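Local coordinates for RagB/SusD domain protein (PDB 5J90) that binds chitin as a SusD homolog, probably at the cell surface, where it would help pass chitin-derived oligosaccharides on for uptake across the outer membrane, at residues T205-L210 against A226-A231; A335-A340 against A359-S364. All blocks are in the same frame, centred on the assembly; numbering follows the deposited sequence.

Contacts 1 and 2 are two antiparallel helix pairs that follow one another along the chain, their centres about 14 Å apart. They meet through their first segments, so that helices 196-213 and 332-344 form the join and helices 219-231 and 353-368 flank it. Across the join L208 CD2 packs on L338 CB at 3.6 Å, and T205 CG2 reaches A335 CB at 3.8 Å, while R209 forms a salt bridge with E334. The contact centres lie about 17 Å and 16 Å from the centre of the chain. Both belong to the helical scaffold of the SusD family, which is classed with the TPR proteins.

Contact 1: T205-L210 against A226-A231; sequences TLRLRL and AEKAVA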
loop_
_atom_site.group_PDB
_atom_site.type_symbol
_atom_site.label_atom_id
_atom_site.label_comp_id
_atom_site.label_asym_id
_atom_site.label_seq_id
_atom_site.Cartn_x
_atom_site.Cartn_y
_atom_site.Cartn_z
ATOM N N THR A 205 13.546 18.211 14.086
ATOM C CA THR A 205 14.257 17.318 13.182
ATOM C C THR A 205 13.561 15.950 13.123
ATOM O O THR A 205 13.467 15.332 12.062
ATOM C CB THR A 205 15.727 17.153 13.606
ATOM O OG1 THR A 205 16.297 18.449 13.829
ATOM C CG2 THR A 205 16.526 16.455 12.511
ATOM N N LEU A 206 13.051 15.500 14.267
ATOM C CA LEU A 206 12.261 14.272 14.331
ATOM C C LEU A 206 10.986 14.426 13.496
ATOM O O LEU A 206 10.611 13.499 12.763
ATOM C CB LEU A 206 11.936 13.953 15.792
ATOM C CG LEU A 206 11.136 12.699 16.127
ATOM C CD1 LEU A 206 11.717 11.469 15.459
ATOM C CD2 LEU A 206 11.070 12.526 17.650
ATOM N N ARG A 207 10.330 15.589 13.577
ATOM C CA ARG A 207 9.187 15.854 12.706
ATOM C C ARG A 207 9.575 15.716 11.230
ATOM O O ARG A 207 8.840 15.131 10.443
ATOM C CB ARG A 207 8.608 17.255 12.942
ATOM C CG ARG A 207 7.372 17.517 12.072
ATOM C CD ARG A 207 6.896 18.982 12.081
ATOM N NE ARG A 207 6.757 19.511 13.432
ATOM C CZ ARG A 207 5.776 19.211 14.277
ATOM N NH1 ARG A 207 4.802 18.371 13.930
ATOM N NH2 ARG A 207 5.783 19.749 15.497
ATOM N N LEU A 208 10.727 16.266 10.856
ATOM C CA LEU A 208 11.185 16.172 9.477
ATOM C C LEU A 208 11.415 14.724 9.042
ATOM O O LEU A 208 11.034 14.338 7.927
ATOM C CB LEU A 208 12.447 17.030 9.276
ATOM C CG LEU A 208 13.054 17.072 7.869
ATOM C CD1 LEU A 208 12.052 17.616 6.842
ATOM C CD2 LEU A 208 14.330 17.911 7.872
ATOM N N ARG A 209 12.011 13.914 9.918
ATOM C CA ARG A 209 12.164 12.490 9.645
ATOM C C ARG A 209 10.808 11.822 9.397
ATOM O O ARG A 209 10.640 11.084 8.422
ATOM C CB ARG A 209 12.886 11.799 10.812
ATOM C CG ARG A 209 12.889 10.277 10.684
ATOM C CD ARG A 209 13.372 9.581 11.951
ATOM N NE ARG A 209 14.830 9.649 12.090
ATOM C CZ ARG A 209 15.491 9.097 13.099
ATOM N NH1 ARG A 209 14.826 8.456 14.052
ATOM N NH2 ARG A 209 16.815 9.194 13.161
ATOM N N LEU A 210 9.855 12.072 10.284
ATOM C CA LEU A 210 8.539 11.434 10.169
ATOM C C LEU A 210 7.787 11.923 8.929
ATOM O O LEU A 210 7.066 11.154 8.274
ATOM C CB LEU A 210 7.709 11.653 11.438
ATOM C CG LEU A 210 8.299 11.048 12.710
ATOM C CD1 LEU A 210 7.411 11.367 13.907
ATOM C CD2 LEU A 210 8.533 9.553 12.579
ATOM N N ALA A 226 7.088 18.587 6.908
ATOM C CA ALA A 226 8.511 18.838 6.648
ATOM C C ALA A 226 8.797 20.336 6.634
ATOM O O ALA A 226 9.772 20.820 7.214
ATOM C CB ALA A 226 8.931 18.221 5.325
ATOM N N GLU A 227 7.928 21.084 5.970
ATOM C CA GLU A 227 8.112 22.529 5.925
ATOM C C GLU A 227 7.926 23.180 7.302
ATOM O O GLU A 227 8.655 24.106 7.643
ATOM C CB GLU A 227 7.240 23.155 4.828
ATOM C CG GLU A 227 7.763 22.765 3.454
ATOM C CD GLU A 227 7.009 23.361 2.291
ATOM O OE1 GLU A 227 5.815 23.689 2.445
ATOM O OE2 GLU A 227 7.624 23.475 1.215
ATOM N N LYS A 228 6.994 22.671 8.110
ATOM C CA LYS A 228 6.841 23.135 9.492
ATOM C C LYS A 228 8.138 22.960 10.295
ATOM O O LYS A 228 8.543 23.852 11.047
ATOM C CB LYS A 228 5.714 22.371 10.207
ATOM C CG LYS A 228 4.311 22.878 9.952
ATOM C CD LYS A 228 3.241 21.912 10.507
ATOM C CE LYS A 228 3.412 21.644 11.990
ATOM N NZ LYS A 228 2.392 20.639 12.456
ATOM N N ALA A 229 8.778 21.807 10.134
ATOM C CA ALA A 229 10.005 21.498 10.874
ATOM C C ALA A 229 11.076 22.550 10.626
ATOM O O ALA A 229 11.737 23.028 11.560
ATOM C CB ALA A 229 10.523 20.109 10.486
ATOM N N VAL A 230 11.235 22.911 9.358
ATOM C CA VAL A 230 12.275 23.838 8.940
ATOM C C VAL A 230 11.890 25.275 9.291
ATOM O O VAL A 230 12.748 26.093 9.638
ATOM C CB VAL A 230 12.550 23.675 7.424
ATOM C CG1 VAL A 230 13.438 24.798 6.901
ATOM C CG2 VAL A 230 13.184 22.320 7.162
ATOM N N ALA A 231 10.596 25.569 9.243
ATOM C CA ALA A 231 10.092 26.928 9.471
ATOM C C ALA A 231 10.082 27.353 10.940
ATOM O O ALA A 231 10.056 28.556 11.242
ATOM C CB ALA A 231 8.688 27.073 8.880
#
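L208 and the two alanines A226 and A229 make the close side of this contact, where helix 196-213 lies against helix 219-231. The CB of A229 sits 3.8 Å from L208 CB, near the root of the leucine, and A226 is met further out, its CB 3.5 Å from L208 CD1. With CG anti to the backbone N (chi1 -179°), the leucine brings this methyl alongside the second helix, although its CB does not itself point that way. Its other methyl, CD2, packs on helix 332-344, so the branched end of a leucine suits a place between two neighbours. Alanine suits the facing positions because its single methyl fits the close approach, 8.1 Å between the axes of the two segments. Running at 162° to one another, these are the consecutive helices of an antiparallel hairpin in the TPR-like helical scaffold of the SusD family. Toward K228 the contact turns polar and nearer to solvent. R207 extends toward the second helix and passes A229 N with its CD at 3.9 Å, then bends at chi3 (-50°), which turns one face of the guanidinium to the end of K228. K228 CE lies 3.9 Å above the guanidinium plane, toward its rim, and K228 NZ is 3.6 Å from R207 NH1. Two like charges so near would repel each other, but both are probably steadied by shared acids: E225 forms salt bridges with R207 NH1 and K228 NZ, and D166 with R207 NH2 and K228 NZ. R207 NH1 also donates to the backbone oxygen of F162, so the buried arginine is gripped by several partners. K228, a flexible chain carrying its charge at the tip, is partly exposed and marks the solvent side.

Contact 2: A335-A340 against A359-S364; sequences AYFLRA and AGIKAS
An antiparallel helix hairpin of the SusD fold brings Y336 and F337 of helix 332-344 against A359, G360 and I361 of helix 353-368. The two segments run at 171° to each other, with axes 8.7 Å apart, and the aromatic side chains pass on either side of G360. Glycine suits that place for lack of a side chain: a CB built there would fall only 2.7 Å from F337 CE1. Instead G360 CA lies over the face of the F337 ring in a CH-pi contact, 4.1 Å from the centroid and 27° off the normal. The ring tip presses on the backbone as well, F337 CZ being 3.4 Å from G360 C, and at the ring's edge, in its plane, stands I361 CG1. An alanine in place of F337 would probably open a gap beside G360 and strip I361 CG1 of the aromatic edge it packs on. Y336 starts close in, with CB 3.5 Å from G360 CA. Its CG lies anti to the carbonyl carbon (chi1 -73°), which carries the ring along the second helix, with A359 C over one face, toward the rim; there CD2 meets A359 CB at 3.6 Å, and A363 CB is a looser neighbour of CE1 at 4.2 Å. Small alanines suit these sites beside a broad ring. The tyrosine hydroxyl hydrogen-bonds to the backbone oxygen of L238, so the ring packs while its polar tip is satisfied. F337, by contrast, is buried and also touches helix 413-428. Antiparallel neighbours closing on a glycine in this way are consistent with the TPR-like helical pairs of the SusD family.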
loop_
_atom_site.group_PDB
_atom_site.type_symbol
_atom_site.label_atom_id
_atom_site.label_comp_id
_atom_site.label_asym_id
_atom_site.label_seq_id
_atom_site.Cartn_x
_atom_site.Cartn_y
_atom_site.Cartn_z
ATOM N N ALA A 335 19.820 15.434 9.280
ATOM C CA ALA A 335 19.015 16.621 9.008
ATOM C C ALA A 335 19.357 17.228 7.641
ATOM O O ALA A 335 18.459 17.668 6.911
ATOM C CB ALA A 335 19.182 17.643 10.119
ATOM N N TYR A 336 20.643 17.256 7.291
ATOM C CA TYR A 336 21.043 17.745 5.977
ATOM C C TYR A 336 20.541 16.849 4.855
ATOM O O TYR A 336 20.101 17.351 3.817
ATOM C CB TYR A 336 22.563 17.892 5.885
ATOM C CG TYR A 336 23.102 19.064 6.672
ATOM C CD1 TYR A 336 23.675 18.880 7.924
ATOM C CD2 TYR A 336 23.024 20.361 6.162
ATOM C CE1 TYR A 336 24.176 19.956 8.649
ATOM C CE2 TYR A 336 23.511 21.438 6.882
ATOM C CZ TYR A 336 24.080 21.231 8.118
ATOM O OH TYR A 336 24.559 22.309 8.827
ATOM N N PHE A 337 20.598 15.529 5.037
ATOM C CA PHE A 337 20.149 14.619 3.987
ATOM C C PHE A 337 18.625 14.615 3.850
ATOM O O PHE A 337 18.101 14.425 2.749
ATOM C CB PHE A 337 20.695 13.206 4.212
ATOM C CG PHE A 337 22.203 13.122 4.139
ATOM C CD1 PHE A 337 22.887 13.599 3.023
ATOM C CD2 PHE A 337 22.936 12.588 5.186
ATOM C CE1 PHE A 337 24.286 13.531 2.956
ATOM C CE2 PHE A 337 24.324 12.523 5.119
ATOM C CZ PHE A 337 24.993 12.988 4.003
ATOM N N LEU A 338 17.922 14.851 4.956
ATOM C CA LEU A 338 16.476 15.024 4.896
ATOM C C LEU A 338 16.148 16.294 4.111
ATOM O O LEU A 338 15.291 16.275 3.226
ATOM C CB LEU A 338 15.891 15.105 6.305
ATOM C CG LEU A 338 15.733 13.749 6.990
ATOM C CD1 LEU A 338 15.532 13.957 8.468
ATOM C CD2 LEU A 338 14.552 12.999 6.386
ATOM N N ARG A 339 16.834 17.388 4.432
ATOM C CA ARG A 339 16.614 18.641 3.712
ATOM C C ARG A 339 16.999 18.520 2.239
ATOM O O ARG A 339 16.315 19.078 1.378
ATOM C CB ARG A 339 17.366 19.795 4.379
ATOM C CG ARG A 339 16.807 20.191 5.748
ATOM C CD ARG A 339 17.810 21.062 6.515
ATOM N NE ARG A 339 17.957 22.363 5.892
ATOM C CZ ARG A 339 18.982 23.190 6.076
ATOM N NH1 ARG A 339 20.018 22.878 6.858
ATOM N NH2 ARG A 339 18.974 24.349 5.453
ATOM N N ALA A 340 18.065 17.782 1.940
ATOM C CA ALA A 340 18.478 17.570 0.556
ATOM C C ALA A 340 17.377 16.880 -0.241
ATOM O O ALA A 340 17.046 17.302 -1.352
ATOM C CB ALA A 340 19.781 16.769 0.488
ATOM N N ALA A 359 26.880 19.363 2.423
ATOM C CA ALA A 359 26.957 19.760 3.826
ATOM C C ALA A 359 26.738 18.568 4.758
ATOM O O ALA A 359 27.355 18.488 5.823
ATOM C CB ALA A 359 25.972 20.878 4.139
ATOM N N GLY A 360 25.861 17.642 4.373
ATOM C CA GLY A 360 25.634 16.455 5.180
ATOM C C GLY A 360 26.862 15.566 5.247
ATOM O O GLY A 360 27.198 15.036 6.316
ATOM N N ILE A 361 27.526 15.380 4.111
ATOM C CA ILE A 361 28.753 14.581 4.076
ATOM C C ILE A 361 29.826 15.213 4.967
ATOM O O ILE A 361 30.448 14.522 5.780
ATOM C CB ILE A 361 29.275 14.400 2.638
ATOM C CG1 ILE A 361 28.222 13.694 1.775
ATOM C CG2 ILE A 361 30.581 13.602 2.628
ATOM C CD1 ILE A 361 28.548 13.711 0.290
ATOM N N LYS A 362 30.022 16.522 4.835
ATOM C CA LYS A 362 30.988 17.233 5.676
ATOM C C LYS A 362 30.661 17.100 7.163
ATOM O O LYS A 362 31.547 16.854 7.981
ATOM C CB LYS A 362 31.061 18.708 5.287
ATOM C CG LYS A 362 31.931 19.547 6.219
ATOM C CD LYS A 362 31.856 21.031 5.868
ATOM C CE LYS A 362 32.277 21.898 7.049
ATOM N NZ LYS A 362 33.546 21.415 7.661
ATOM N N ALA A 363 29.390 17.250 7.517
ATOM C CA ALA A 363 28.977 17.106 8.910
ATOM C C ALA A 363 29.360 15.732 9.458
ATOM O O ALA A 363 29.871 15.623 10.583
ATOM C CB ALA A 363 27.475 17.333 9.053
ATOM N N SER A 364 29.113 14.686 8.677
ATOM C CA SER A 364 29.447 13.334 9.099
ATOM C C SER A 364 30.964 13.121 9.227
ATOM O O SER A 364 31.422 12.528 10.205
ATOM C CB SER A 364 28.828 12.305 8.143
ATOM O OG SER A 364 29.160 10.988 8.545
#